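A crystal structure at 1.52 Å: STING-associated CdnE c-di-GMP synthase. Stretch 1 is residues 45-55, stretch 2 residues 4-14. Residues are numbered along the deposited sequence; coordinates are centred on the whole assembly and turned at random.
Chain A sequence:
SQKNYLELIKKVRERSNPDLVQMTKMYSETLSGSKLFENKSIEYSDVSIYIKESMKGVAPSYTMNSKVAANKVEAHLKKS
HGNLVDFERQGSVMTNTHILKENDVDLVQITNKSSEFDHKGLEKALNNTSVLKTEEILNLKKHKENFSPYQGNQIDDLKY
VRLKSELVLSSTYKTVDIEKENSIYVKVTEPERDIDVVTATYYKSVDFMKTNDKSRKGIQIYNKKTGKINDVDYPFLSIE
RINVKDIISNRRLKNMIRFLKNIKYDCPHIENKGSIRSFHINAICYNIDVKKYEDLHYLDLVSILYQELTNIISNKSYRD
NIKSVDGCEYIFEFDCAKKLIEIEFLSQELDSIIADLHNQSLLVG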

# COMPACT_ATOMS: atom_id res chain seq x y z
N SER A 45 5.31 30.10 1.72
CA SER A 45 4.34 30.26 2.80
C SER A 45 4.30 29.02 3.68
O SER A 45 4.64 27.90 3.26
CB SER A 45 2.95 30.55 2.24
OG SER A 45 2.39 29.41 1.59
N ASP A 46 3.87 29.20 4.94
CA ASP A 46 3.78 28.06 5.84
C ASP A 46 2.82 27.01 5.30
O ASP A 46 3.12 25.81 5.38
CB ASP A 46 3.35 28.47 7.25
CG ASP A 46 4.45 29.20 8.04
OD1 ASP A 46 5.61 29.26 7.56
OD2 ASP A 46 4.15 29.70 9.15
N VAL A 47 1.68 27.43 4.73
CA VAL A 47 0.72 26.43 4.23
C VAL A 47 1.34 25.63 3.08
O VAL A 47 1.20 24.39 3.02
CB VAL A 47 -0.62 27.09 3.82
CG1 VAL A 47 -0.49 28.24 2.82
CG2 VAL A 47 -1.60 26.03 3.27
N SER A 48 2.05 26.31 2.19
CA SER A 48 2.72 25.60 1.09
C SER A 48 3.79 24.65 1.60
O SER A 48 3.94 23.52 1.10
CB SER A 48 3.36 26.60 0.13
OG SER A 48 4.20 25.86 -0.74
N ILE A 49 4.60 25.08 2.58
CA ILE A 49 5.61 24.17 3.11
C ILE A 49 4.98 22.94 3.75
O ILE A 49 5.46 21.80 3.59
CB ILE A 49 6.51 24.93 4.11
CG1 ILE A 49 7.27 26.00 3.36
CG2 ILE A 49 7.46 24.00 4.80
CD1 ILE A 49 7.92 26.99 4.35
N TYR A 50 3.88 23.14 4.48
CA TYR A 50 3.17 21.99 5.03
C TYR A 50 2.73 21.04 3.93
O TYR A 50 2.85 19.81 4.07
CB TYR A 50 1.95 22.48 5.81
CG TYR A 50 1.04 21.36 6.29
CD1 TYR A 50 1.50 20.38 7.16
CD2 TYR A 50 -0.27 21.31 5.86
CE1 TYR A 50 0.64 19.30 7.63
CE2 TYR A 50 -1.14 20.26 6.32
CZ TYR A 50 -0.67 19.28 7.18
OH TYR A 50 -1.47 18.24 7.67
N ILE A 51 2.11 21.59 2.89
CA ILE A 51 1.68 20.73 1.76
C ILE A 51 2.87 19.98 1.16
O ILE A 51 2.80 18.75 0.92
CB ILE A 51 0.98 21.59 0.70
CG1 ILE A 51 -0.32 22.17 1.26
CG2 ILE A 51 0.74 20.77 -0.58
CD1 ILE A 51 -0.87 23.32 0.42
N LYS A 52 3.98 20.70 0.93
CA LYS A 52 5.15 20.06 0.30
C LYS A 52 5.67 18.91 1.14
O LYS A 52 5.99 17.83 0.62
CB LYS A 52 6.29 21.08 0.11
CG LYS A 52 6.06 21.97 -1.04
CD LYS A 52 7.32 22.83 -1.33
CE LYS A 52 7.66 23.75 -0.17
NZ LYS A 52 8.76 24.79 -0.56
N GLU A 53 5.83 19.15 2.44
CA GLU A 53 6.45 18.13 3.28
C GLU A 53 5.49 16.98 3.52
O GLU A 53 5.93 15.83 3.66
CB GLU A 53 6.95 18.80 4.57
CG GLU A 53 8.08 19.78 4.14
CD GLU A 53 8.91 20.35 5.27
OE1 GLU A 53 8.63 20.00 6.44
OE2 GLU A 53 9.83 21.19 4.97
N SER A 54 4.18 17.27 3.49
CA SER A 54 3.18 16.21 3.58
C SER A 54 3.16 15.35 2.31
O SER A 54 2.88 14.15 2.38
CB SER A 54 1.80 16.79 3.80
OG SER A 54 1.67 17.33 5.10
N MSE A 55 3.42 15.94 1.15
CA MSE A 55 3.45 15.23 -0.11
C MSE A 55 4.73 14.41 -0.25
O MSE A 55 4.69 13.34 -0.85
CB MSE A 55 3.33 16.20 -1.30
CG MSE A 55 1.90 16.65 -1.45
SE MSE A 55 1.81 17.79 -3.05
CE MSE A 55 0.00 18.01 -2.95
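Stretch 2 4-14: NYLELIKKVRE

Two knobs interlock at the centre of this contact, one from each helix. The side chain of Ile9 sits among Asp46, Ile49, Tyr50 and Glu53. The side chain of Tyr50 in turn sits among Tyr5, Leu8, Ile9 and Val12.

Stretch 2 is helical from Tyr5 to Glu14, and its helix continues later in the chain. Asn4 caps it: Glu7 N donates to Asn4 OD1 at 3.1 Å. Stretch 1 begins in the same way. Ser48 N donates to Ser45 OG at 3.2 Å, and the helix runs from Asp46 through selenomethionine Met55 and beyond. The two helices point in nearly the same direction. Their axes cross at 21° and approach to 8.9 Å. In register, Tyr5 lies beside Asp46, Ile9 beside Tyr50 and Val12 beside Ser54. The backbones are nearest at the middle pair, where Tyr50 CA and Ile9 CA are 5.2 Å apart.

At the N-terminal end, Tyr5 CB packs on Asp46 CB at 3.7 Å. The Tyr5 ring takes Val47 over one face. Val47 CB lies 3.9 Å from the centroid of the Tyr5 ring, almost on the ring normal, as expected of a CH-pi contact. Tyr50 CD2 approaches the edge of the same ring, 3.8 Å from Tyr5 CD1. The two tyrosine rings are oblique to each other, with planes at 50°.

In the middle, the CA-to-CB bond of Ile9 points sideways, but the end of its side chain comes nearer to stretch 1. Its tip reaches the backbone: Ile9 CD1 is 3.4 Å from Asp46 O. Ile9 CD1 also meets Ile49 CG2 at 3.8 Å. Tyr50 uses chi1 t, and its ring receives Leu8 over one face. Leu8 CB is 3.5 Å from Tyr50 CE1 and 3.9 Å from the centroid of the Tyr50 ring, a second CH-pi contact. Val12 CG2 lies 3.6 Å from Tyr50 CE1.

Val12 carries the packing toward the C-terminal end. Val12 CG1 is 3.7 Å from Glu53 O, and Val12 CG2 is 3.7 Å from Ser54 OG. Ser54 OG donates to Tyr50 O at 2.9 Å, within its own helix.

A salt bridge joins Arg13 to Glu53 by two hydrogen bonds. Arg13 NE donates to Glu53 OE1 at 2.9 Å, and Arg13 NH2 to Glu53 OE2 at 3.0 Å. Both bonds are close to linear, so the carboxylate meets the guanidinium at its edge. These are the only hydrogen bonds between the stretches; the rest is mainly apolar packing.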

# COMPACT_ATOMS: atom_id res chain seq x y z
N ASN A 4 -2.87 26.01 12.39
CA ASN A 4 -1.54 26.48 12.77
C ASN A 4 -0.54 25.69 11.93
O ASN A 4 -0.17 24.57 12.30
CB ASN A 4 -1.31 26.25 14.26
CG ASN A 4 -0.00 26.83 14.75
OD1 ASN A 4 0.95 26.97 14.00
ND2 ASN A 4 0.05 27.15 16.03
N TYR A 5 -0.07 26.28 10.83
CA TYR A 5 0.78 25.51 9.91
C TYR A 5 2.17 25.31 10.46
O TYR A 5 2.83 24.30 10.15
CB TYR A 5 0.81 26.16 8.54
CG TYR A 5 -0.52 26.01 7.87
CD1 TYR A 5 -0.91 24.81 7.33
CD2 TYR A 5 -1.42 27.06 7.86
CE1 TYR A 5 -2.17 24.66 6.78
CE2 TYR A 5 -2.64 26.95 7.26
CZ TYR A 5 -3.02 25.74 6.72
OH TYR A 5 -4.29 25.67 6.15
N LEU A 6 2.65 26.22 11.29
CA LEU A 6 3.94 26.01 11.95
C LEU A 6 3.93 24.75 12.80
O LEU A 6 4.85 23.92 12.73
CB LEU A 6 4.31 27.24 12.79
CG LEU A 6 5.65 27.04 13.49
CD1 LEU A 6 6.67 26.96 12.38
CD2 LEU A 6 5.97 28.21 14.41
N GLU A 7 2.87 24.56 13.60
CA GLU A 7 2.77 23.36 14.41
C GLU A 7 2.63 22.12 13.53
O GLU A 7 3.21 21.07 13.82
CB GLU A 7 1.59 23.49 15.37
CG GLU A 7 1.46 22.32 16.33
CD GLU A 7 0.46 22.58 17.47
OE1 GLU A 7 -0.36 23.54 17.37
OE2 GLU A 7 0.51 21.82 18.48
N LEU A 8 1.88 22.24 12.43
CA LEU A 8 1.69 21.11 11.51
C LEU A 8 3.00 20.73 10.84
O LEU A 8 3.32 19.53 10.72
CB LEU A 8 0.62 21.43 10.46
CG LEU A 8 -0.82 21.42 10.99
CD1 LEU A 8 -1.79 22.03 9.93
CD2 LEU A 8 -1.17 19.99 11.41
N ILE A 9 3.78 21.74 10.42
CA ILE A 9 5.09 21.46 9.82
C ILE A 9 5.98 20.71 10.81
O ILE A 9 6.64 19.72 10.45
CB ILE A 9 5.76 22.76 9.35
CG1 ILE A 9 5.03 23.31 8.10
CG2 ILE A 9 7.25 22.52 9.07
CD1 ILE A 9 5.32 24.80 7.82
N LYS A 10 5.99 21.15 12.07
CA LYS A 10 6.81 20.46 13.07
C LYS A 10 6.35 19.01 13.26
O LYS A 10 7.17 18.09 13.41
CB LYS A 10 6.76 21.23 14.40
CG LYS A 10 7.48 22.56 14.32
CD LYS A 10 7.32 23.37 15.60
CE LYS A 10 7.99 24.72 15.41
NZ LYS A 10 9.41 24.49 15.01
N LYS A 11 5.05 18.77 13.19
CA LYS A 11 4.56 17.40 13.37
C LYS A 11 4.96 16.51 12.20
O LYS A 11 5.41 15.37 12.39
CB LYS A 11 3.03 17.39 13.50
CG LYS A 11 2.58 17.90 14.85
CD LYS A 11 1.09 17.70 14.98
CE LYS A 11 0.69 17.74 16.44
NZ LYS A 11 -0.72 18.17 16.55
N VAL A 12 4.78 16.99 10.97
CA VAL A 12 5.18 16.20 9.81
C VAL A 12 6.66 15.91 9.86
O VAL A 12 7.10 14.80 9.55
CB VAL A 12 4.80 16.94 8.51
CG1 VAL A 12 5.35 16.22 7.26
CG2 VAL A 12 3.33 17.02 8.35
N ARG A 13 7.46 16.91 10.21
CA ARG A 13 8.90 16.72 10.28
C ARG A 13 9.28 15.65 11.28
O ARG A 13 10.19 14.84 11.03
CB ARG A 13 9.56 18.04 10.66
CG ARG A 13 9.61 18.90 9.44
CD ARG A 13 10.11 20.31 9.75
NE ARG A 13 10.35 21.01 8.48
CZ ARG A 13 11.18 22.04 8.34
NH1 ARG A 13 11.85 22.52 9.37
NH2 ARG A 13 11.35 22.57 7.14
N GLU A 14 8.65 15.66 12.45
CA GLU A 14 9.03 14.67 13.45
C GLU A 14 8.74 13.27 12.95
O GLU A 14 9.49 12.32 13.24
CB GLU A 14 8.26 14.91 14.75
CG GLU A 14 8.80 14.04 15.92
CD GLU A 14 10.35 14.05 16.02
OE1 GLU A 14 10.95 15.16 16.07
OE2 GLU A 14 10.97 12.94 16.05